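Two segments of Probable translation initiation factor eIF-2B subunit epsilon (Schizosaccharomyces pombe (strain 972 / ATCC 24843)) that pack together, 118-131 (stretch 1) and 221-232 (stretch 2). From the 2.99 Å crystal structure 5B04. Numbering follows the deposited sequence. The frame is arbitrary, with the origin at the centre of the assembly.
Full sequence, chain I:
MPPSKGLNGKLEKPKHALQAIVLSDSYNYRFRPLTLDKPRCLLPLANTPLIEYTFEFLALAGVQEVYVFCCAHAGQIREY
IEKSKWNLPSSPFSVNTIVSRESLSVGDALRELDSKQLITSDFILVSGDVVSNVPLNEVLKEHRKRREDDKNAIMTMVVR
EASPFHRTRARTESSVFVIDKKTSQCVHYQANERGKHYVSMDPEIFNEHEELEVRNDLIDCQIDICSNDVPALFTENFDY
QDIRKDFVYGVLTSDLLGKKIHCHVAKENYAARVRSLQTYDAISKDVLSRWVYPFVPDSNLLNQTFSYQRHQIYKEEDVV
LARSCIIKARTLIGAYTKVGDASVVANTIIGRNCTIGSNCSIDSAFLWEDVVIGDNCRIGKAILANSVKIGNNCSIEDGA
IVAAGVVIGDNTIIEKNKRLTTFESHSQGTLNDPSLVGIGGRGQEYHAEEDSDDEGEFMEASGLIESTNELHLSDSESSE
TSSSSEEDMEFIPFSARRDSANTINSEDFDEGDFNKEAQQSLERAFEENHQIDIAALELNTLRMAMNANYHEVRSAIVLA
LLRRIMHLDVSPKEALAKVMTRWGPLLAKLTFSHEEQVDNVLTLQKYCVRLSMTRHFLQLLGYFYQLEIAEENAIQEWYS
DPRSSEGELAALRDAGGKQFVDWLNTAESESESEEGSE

Stretch 1 118-131: LITSDFILVSGDVV
Stretch 2, residues 221-232: CQIDICSNDVPA

Two adjacent antiparallel strands illustrate how a β-sheet joins segments distant in sequence: the backbone fixes the register, and side chains then sort onto two faces. Here strand 123-127 runs beside strand 221-226 with their N-to-C directions 151° apart and their axes approaching to 4.8 Å. Together the two stretches bury 720 Å².

Stretch 1 enters as a loop. Ile119 (phi/psi -96/119; chi1 and chi2 both m) points toward stretch 2, where its CG1 lies 3.6 Å from CG of Pro231, an apolar contact with the helix that follows the second strand. Thr120 turns away, and its carbonyl O accepts a hydrogen bond from OG of Ser121 at 2.5 Å. Ser121 adopts a positive phi (50/-137, chi1 p), and its CA sits 5.7 Å from CA of Asn228. At Asp122 (-115/145, chi1 m) the backbone becomes extended, with CB 3.1 Å from Cys226 O.

The ladder begins at Phe123 (-130/154), which forms a hydrogen-bonded pair with Cys226 (-117/155), CA to CA 5.3 Å. Phe123 N donates to Cys226 O at 3.0 Å, and Cys226 N donates to Phe123 O at 2.9 Å. The Phe123 side chain (chi1 p, chi2 -82°) leaves on one face of the sheet, but its ring comes nearer to stretch 2, so that CB of Cys226 (chi1 m) lies over one ring face, 3.7 Å from the ring centroid in a CH-π contact. At the ring edge, where the hydrogens carry a slight positive charge that suits a carbonyl oxygen, Ser227 O approaches Phe123 CE1 to 3.2 Å, and Val230 CB lies 3.9 Å from Phe123 CZ.

Ile124 (-94/118; chi1 m, chi2 t) opposes Ile225 (-91/119; both chi angles m) in a non-hydrogen-bonded pair, CA to CA 4.8 Å. Their side chains share the opposite face of the sheet from Phe123 and Cys226, and Ile124 CG1 meets Ile225 CD1 at 3.7 Å. Ile124 CA also makes a CA-H...O contact with Asp224 O at 3.5 Å.

Leu125 (-102/123; chi1 t, chi2 p) returns to the Phe123 face and pairs with Asp224 (-119/132, chi1 m), CA to CA 5.3 Å. Leu125 N donates to Asp224 O at 2.9 Å, whereas the reciprocal bond from Asp224 N to Leu125 O is weak at 3.3 Å. The Asp224 carboxylate is satisfied elsewhere in the structure.

Beyond this rung, apolar packing continues through Ile223 (-97/110; chi1 m, chi2 t). Ile223 CG2 lies 4.3 Å from CG2 of Val126 (-135/128, chi1 t). After the turn at Gly128 (98/-140), where a CB would be jammed against the carbonyl O of Ser127 and the backbone so calls for glycine, Val130 (-106/151, chi1 m) points back toward stretch 2, placing its CG1 3.8 Å from Ile223 CD1.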

ATOM      1  N   LEU I 118       7.856  63.612 -32.682  1.00 76.66           N
ATOM      2  CA  LEU I 118       8.236  62.205 -32.727  1.00 77.86           C
ATOM      3  C   LEU I 118       7.259  61.306 -31.980  1.00 82.04           C
ATOM      4  O   LEU I 118       7.379  60.081 -32.023  1.00 87.27           O
ATOM      5  CB  LEU I 118       9.640  62.019 -32.148  1.00 72.02           C
ATOM      6  CG  LEU I 118      10.817  62.304 -33.079  1.00 70.42           C
ATOM      7  CD1 LEU I 118      12.126  62.268 -32.308  1.00 67.55           C
ATOM      8  CD2 LEU I 118      10.838  61.299 -34.219  1.00 85.68           C
ATOM      9  N   ILE I 119       6.295  61.909 -31.296  1.00 66.60           N
ATOM     10  CA  ILE I 119       5.400  61.138 -30.445  1.00 83.13           C
ATOM     11  C   ILE I 119       4.087  60.777 -31.127  1.00 77.70           C
ATOM     12  O   ILE I 119       3.302  61.645 -31.509  1.00 71.98           O
ATOM     13  CB  ILE I 119       5.092  61.886 -29.136  1.00 92.29           C
ATOM     14  CG1 ILE I 119       6.347  61.953 -28.268  1.00 80.44           C
ATOM     15  CG2 ILE I 119       3.975  61.190 -28.371  1.00 86.33           C
ATOM     16  CD1 ILE I 119       6.966  60.599 -27.990  1.00 65.18           C
ATOM     17  N   THR I 120       3.851  59.490 -31.257  1.00 89.16           N
ATOM     18  CA  THR I 120       2.582  58.988 -31.701  1.00 86.27           C
ATOM     19  C   THR I 120       2.054  58.316 -30.459  1.00106.52           C
ATOM     20  O   THR I 120       2.812  58.040 -29.546  1.00111.08           O
ATOM     21  CB  THR I 120       2.761  58.136 -32.939  1.00 89.06           C
ATOM     22  OG1 THR I 120       3.704  58.769 -33.800  1.00 78.91           O
ATOM     23  CG2 THR I 120       1.451  57.979 -33.645  1.00 90.61           C
ATOM     24  N   SER I 121       0.759  58.074 -30.393  1.00104.86           N
ATOM     25  CA  SER I 121       0.198  57.334 -29.275  1.00113.09           C
ATOM     26  C   SER I 121       0.478  57.648 -27.836  1.00 98.33           C
ATOM     27  O   SER I 121       0.513  58.792 -27.460  1.00102.20           O
ATOM     28  CB  SER I 121       0.513  55.897 -29.623  1.00110.99           C
ATOM     29  OG  SER I 121       1.892  55.667 -29.414  1.00 93.34           O
ATOM     30  N   ASP I 122       0.703  56.617 -27.036  1.00 95.43           N
ATOM     31  CA  ASP I 122       1.095  56.803 -25.659  1.00 80.84           C
ATOM     32  C   ASP I 122       2.485  56.240 -25.618  1.00 82.27           C
ATOM     33  O   ASP I 122       2.788  55.294 -26.308  1.00 81.86           O
ATOM     34  CB  ASP I 122       0.321  55.985 -24.657  1.00 70.93           C
ATOM     35  CG  ASP I 122      -1.129  56.022 -24.905  1.00 74.70           C
ATOM     36  OD1 ASP I 122      -1.549  55.516 -25.948  1.00 82.95           O
ATOM     37  OD2 ASP I 122      -1.850  56.558 -24.066  1.00 70.69           O
ATOM     38  N   PHE I 123       3.331  56.843 -24.807  1.00 73.09           N
ATOM     39  CA  PHE I 123       4.709  56.410 -24.683  1.00 73.26           C
ATOM     40  C   PHE I 123       5.149  56.213 -23.243  1.00 75.80           C
ATOM     41  O   PHE I 123       4.603  56.821 -22.321  1.00 73.07           O
ATOM     42  CB  PHE I 123       5.568  57.476 -25.369  1.00 80.15           C
ATOM     43  CG  PHE I 123       5.539  58.817 -24.690  1.00 63.47           C
ATOM     44  CD1 PHE I 123       4.499  59.704 -24.915  1.00 60.74           C
ATOM     45  CD2 PHE I 123       6.562  59.195 -23.838  1.00 58.06           C
ATOM     46  CE1 PHE I 123       4.477  60.941 -24.296  1.00 66.80           C
ATOM     47  CE2 PHE I 123       6.545  60.428 -23.215  1.00 61.48           C
ATOM     48  CZ  PHE I 123       5.502  61.303 -23.444  1.00 54.47           C
ATOM     49  N   ILE I 124       6.138  55.346 -23.060  1.00 65.70           N
ATOM     50  CA  ILE I 124       6.691  55.071 -21.745  1.00 71.82           C
ATOM     51  C   ILE I 124       7.909  55.950 -21.494  1.00 68.13           C
ATOM     52  O   ILE I 124       8.909  55.860 -22.206  1.00 69.50           O
ATOM     53  CB  ILE I 124       7.080  53.592 -21.601  1.00 69.07           C
ATOM     54  CG1 ILE I 124       5.846  52.705 -21.777  1.00 73.43           C
ATOM     55  CG2 ILE I 124       7.737  53.343 -20.254  1.00 51.07           C
ATOM     56  CD1 ILE I 124       6.167  51.260 -22.078  1.00 88.97           C
ATOM     57  N   LEU I 125       7.819  56.805 -20.480  1.00 67.69           N
ATOM     58  CA  LEU I 125       8.898  57.733 -20.166  1.00 68.32           C
ATOM     59  C   LEU I 125       9.719  57.252 -18.975  1.00 64.36           C
ATOM     60  O   LEU I 125       9.187  57.033 -17.886  1.00 64.51           O
ATOM     61  CB  LEU I 125       8.336  59.128 -19.891  1.00 64.98           C
ATOM     62  CG  LEU I 125       9.354  60.197 -19.494  1.00 68.17           C
ATOM     63  CD1 LEU I 125      10.422  60.341 -20.564  1.00 70.55           C
ATOM     64  CD2 LEU I 125       8.656  61.522 -19.252  1.00 62.78           C
ATOM     65  N   VAL I 126      11.021  57.096 -19.192  1.00 67.90           N
ATOM     66  CA  VAL I 126      11.922  56.586 -18.165  1.00 68.23           C
ATOM     67  C   VAL I 126      13.205  57.410 -18.084  1.00 76.19           C
ATOM     68  O   VAL I 126      13.872  57.639 -19.093  1.00 79.60           O
ATOM     69  CB  VAL I 126      12.284  55.109 -18.429  1.00 63.00           C
ATOM     70  CG1 VAL I 126      13.545  54.719 -17.674  1.00 83.10           C
ATOM     71  CG2 VAL I 126      11.121  54.201 -18.058  1.00 68.60           C
ATOM     72  N   SER I 127      13.545  57.856 -16.878  1.00 73.35           N
ATOM     73  CA  SER I 127      14.783  58.593 -16.657  1.00 74.61           C
ATOM     74  C   SER I 127      15.821  57.706 -15.972  1.00 82.18           C
ATOM     75  O   SER I 127      15.618  57.256 -14.843  1.00 85.85           O
ATOM     76  CB  SER I 127      14.522  59.849 -15.824  1.00 79.46           C
ATOM     77  OG  SER I 127      15.665  60.686 -15.790  1.00 78.07           O
ATOM     78  N   GLY I 128      16.929  57.460 -16.661  1.00 74.57           N
ATOM     79  CA  GLY I 128      17.963  56.573 -16.156  1.00 57.89           C
ATOM     80  C   GLY I 128      17.834  55.186 -16.753  1.00 69.76           C
ATOM     81  O   GLY I 128      17.535  55.037 -17.938  1.00 79.94           O
ATOM     82  N   ASP I 129      18.059  54.166 -15.932  1.00 67.26           N
ATOM     83  CA  ASP I 129      17.885  52.784 -16.367  1.00 64.76           C
ATOM     84  C   ASP I 129      17.068  51.992 -15.355  1.00 60.16           C
ATOM     85  O   ASP I 129      17.300  52.082 -14.148  1.00 58.70           O
ATOM     86  CB  ASP I 129      19.239  52.108 -16.593  1.00 60.97           C
ATOM     87  CG  ASP I 129      19.895  52.538 -17.891  1.00 83.58           C
ATOM     88  OD1 ASP I 129      19.409  52.131 -18.967  1.00 79.36           O
ATOM     89  OD2 ASP I 129      20.899  53.278 -17.835  1.00 87.46           O
ATOM     90  N   VAL I 130      16.111  51.217 -15.850  1.00 52.72           N
ATOM     91  CA  VAL I 130      15.251  50.430 -14.978  1.00 59.14           C
ATOM     92  C   VAL I 130      15.602  48.948 -15.005  1.00 58.57           C
ATOM     93  O   VAL I 130      16.115  48.426 -15.998  1.00 46.78           O
ATOM     94  CB  VAL I 130      13.761  50.585 -15.353  1.00 58.17           C
ATOM     95  CG1 VAL I 130      13.359  52.043 -15.334  1.00 62.38           C
ATOM     96  CG2 VAL I 130      13.490  49.982 -16.720  1.00 67.10           C
ATOM     97  N   VAL I 131      15.332  48.284 -13.888  1.00 56.49           N
ATOM     98  CA  VAL I 131      15.409  46.836 -13.803  1.00 53.73           C
ATOM     99  C   VAL I 131      14.043  46.322 -13.364  1.00 55.00           C
ATOM    100  O   VAL I 131      13.590  46.603 -12.254  1.00 54.40           O
ATOM    101  CB  VAL I 131      16.507  46.370 -12.824  1.00 54.48           C
ATOM    102  CG1 VAL I 131      17.876  46.505 -13.458  1.00 54.60           C
ATOM    103  CG2 VAL I 131      16.447  47.173 -11.536  1.00 75.83           C
ATOM    104  N   CYS I 221       8.577  54.106  -8.678  1.00 67.82           N
ATOM    105  CA  CYS I 221       9.520  53.625  -9.681  1.00 66.43           C
ATOM    106  C   CYS I 221       9.829  54.694 -10.719  1.00 76.62           C
ATOM    107  O   CYS I 221      10.855  54.630 -11.397  1.00 74.64           O
ATOM    108  CB  CYS I 221       8.967  52.376 -10.372  1.00 67.17           C
ATOM    109  SG  CYS I 221       8.271  51.146  -9.248  1.00 82.27           S
ATOM    110  N   GLN I 222       8.931  55.668 -10.833  1.00 80.58           N
ATOM    111  CA  GLN I 222       9.019  56.722 -11.840  1.00 64.47           C
ATOM    112  C   GLN I 222       9.075  56.132 -13.247  1.00 58.62           C
ATOM    113  O   GLN I 222       9.744  56.661 -14.134  1.00 72.67           O
ATOM    114  CB  GLN I 222      10.226  57.625 -11.580  1.00 59.65           C
ATOM    115  CG  GLN I 222      10.263  58.184 -10.167  1.00 78.62           C
ATOM    116  CD  GLN I 222      10.619  59.655 -10.126  1.00 80.71           C
ATOM    117  OE1 GLN I 222      11.013  60.240 -11.136  1.00 99.53           O
ATOM    118  NE2 GLN I 222      10.479  60.264  -8.955  1.00 74.29           N
ATOM    119  N   ILE I 223       8.373  55.018 -13.428  1.00 55.34           N
ATOM    120  CA  ILE I 223       8.095  54.478 -14.751  1.00 67.11           C
ATOM    121  C   ILE I 223       6.701  54.945 -15.142  1.00 67.49           C
ATOM    122  O   ILE I 223       5.708  54.503 -14.567  1.00 74.31           O
ATOM    123  CB  ILE I 223       8.169  52.941 -14.783  1.00 78.34           C
ATOM    124  CG1 ILE I 223       9.578  52.465 -14.427  1.00 64.39           C
ATOM    125  CG2 ILE I 223       7.755  52.415 -16.150  1.00 69.01           C
ATOM    126  CD1 ILE I 223       9.758  50.965 -14.516  1.00 55.91           C
ATOM    127  N   ASP I 224       6.625  55.849 -16.111  1.00 68.01           N
ATOM    128  CA  ASP I 224       5.373  56.541 -16.378  1.00 68.38           C
ATOM    129  C   ASP I 224       4.818  56.305 -17.779  1.00 70.71           C
ATOM    130  O   ASP I 224       5.534  56.410 -18.774  1.00 69.81           O
ATOM    131  CB  ASP I 224       5.559  58.040 -16.143  1.00 70.40           C
ATOM    132  CG  ASP I 224       5.874  58.366 -14.696  1.00 78.01           C
ATOM    133  OD1 ASP I 224       5.258  57.747 -13.801  1.00 66.42           O
ATOM    134  OD2 ASP I 224       6.738  59.234 -14.450  1.00 70.33           O
ATOM    135  N   ILE I 225       3.530  55.979 -17.835  1.00 68.16           N
ATOM    136  CA  ILE I 225       2.805  55.877 -19.094  1.00 66.26           C
ATOM    137  C   ILE I 225       2.189  57.230 -19.422  1.00 68.21           C
ATOM    138  O   ILE I 225       1.371  57.739 -18.660  1.00 61.87           O
ATOM    139  CB  ILE I 225       1.692  54.813 -19.030  1.00 79.25           C
ATOM    140  CG1 ILE I 225       2.202  53.537 -18.357  1.00 81.41           C
ATOM    141  CG2 ILE I 225       1.143  54.530 -20.422  1.00 67.63           C
ATOM    142  CD1 ILE I 225       3.270  52.814 -19.142  1.00 75.24           C
ATOM    143  N   CYS I 226       2.578  57.813 -20.551  1.00 74.57           N
ATOM    144  CA  CYS I 226       2.133  59.161 -20.891  1.00 61.65           C
ATOM    145  C   CYS I 226       1.288  59.201 -22.159  1.00 71.78           C
ATOM    146  O   CYS I 226       1.411  58.338 -23.022  1.00 72.01           O
ATOM    147  CB  CYS I 226       3.338  60.087 -21.043  1.00 52.09           C
ATOM    148  SG  CYS I 226       4.218  60.424 -19.504  1.00 70.50           S
ATOM    149  N   SER I 227       0.436  60.217 -22.262  1.00 71.43           N
ATOM    150  CA  SER I 227      -0.449  60.375 -23.412  1.00 79.93           C
ATOM    151  C   SER I 227       0.179  61.246 -24.496  1.00 80.30           C
ATOM    152  O   SER I 227       1.320  61.690 -24.365  1.00 87.18           O
ATOM    153  CB  SER I 227      -1.786  60.975 -22.974  1.00 80.63           C
ATOM    154  OG  SER I 227      -1.591  62.198 -22.282  1.00 71.66           O
ATOM    155  N   ASN I 228      -0.575  61.487 -25.564  1.00 82.44           N
ATOM    156  CA  ASN I 228      -0.123  62.337 -26.663  1.00 77.22           C
ATOM    157  C   ASN I 228       0.137  63.774 -26.226  1.00 80.46           C
ATOM    158  O   ASN I 228       1.027  64.440 -26.751  1.00 74.05           O
ATOM    159  CB  ASN I 228      -1.153  62.332 -27.796  1.00 70.64           C
ATOM    160  CG  ASN I 228      -0.930  61.209 -28.785  1.00 84.94           C
ATOM    161  OD1 ASN I 228       0.203  60.914 -29.162  1.00 94.45           O
ATOM    162  ND2 ASN I 228      -2.015  60.576 -29.217  1.00 90.96           N
ATOM    163  N   ASP I 229      -0.648  64.239 -25.260  1.00 79.50           N
ATOM    164  CA  ASP I 229      -0.628  65.638 -24.846  1.00 82.68           C
ATOM    165  C   ASP I 229       0.685  66.075 -24.198  1.00 81.05           C
ATOM    166  O   ASP I 229       1.056  67.245 -24.279  1.00 84.29           O
ATOM    167  CB  ASP I 229      -1.781  65.908 -23.875  1.00 75.22           C
ATOM    168  CG  ASP I 229      -3.138  65.617 -24.482  1.00 94.13           C
ATOM    169  OD1 ASP I 229      -3.258  65.664 -25.724  1.00123.81           O
ATOM    170  OD2 ASP I 229      -4.086  65.342 -23.716  1.00105.41           O
ATOM    171  N   VAL I 230       1.383  65.134 -23.567  1.00 74.63           N
ATOM    172  CA  VAL I 230       2.519  65.457 -22.699  1.00 73.64           C
ATOM    173  C   VAL I 230       3.636  66.290 -23.357  1.00 73.99           C
ATOM    174  O   VAL I 230       4.039  67.308 -22.794  1.00 72.10           O
ATOM    175  CB  VAL I 230       3.139  64.171 -22.106  1.00 74.18           C
ATOM    176  CG1 VAL I 230       4.360  64.506 -21.262  1.00 80.11           C
ATOM    177  CG2 VAL I 230       2.105  63.427 -21.284  1.00 74.68           C
ATOM    178  N   PRO I 231       4.141  65.875 -24.538  1.00 69.00           N
ATOM    179  CA  PRO I 231       5.186  66.727 -25.123  1.00 68.76           C
ATOM    180  C   PRO I 231       4.659  68.112 -25.491  1.00 71.08           C
ATOM    181  O   PRO I 231       5.389  69.099 -25.386  1.00 74.52           O
ATOM    182  CB  PRO I 231       5.614  65.955 -26.375  1.00 73.22           C
ATOM    183  CG  PRO I 231       5.190  64.550 -26.121  1.00 71.36           C
ATOM    184  CD  PRO I 231       3.915  64.669 -25.354  1.00 68.84           C
ATOM    185  N   ALA I 232       3.402  68.175 -25.914  1.00 65.20           N
ATOM    186  CA  ALA I 232       2.759  69.446 -26.213  1.00 68.77           C
ATOM    187  C   ALA I 232       2.495  70.220 -24.927  1.00 74.39           C
ATOM    188  O   ALA I 232       2.611  71.445 -24.890  1.00 82.93           O
ATOM    189  CB  ALA I 232       1.463  69.221 -26.976  1.00 75.33           C
TER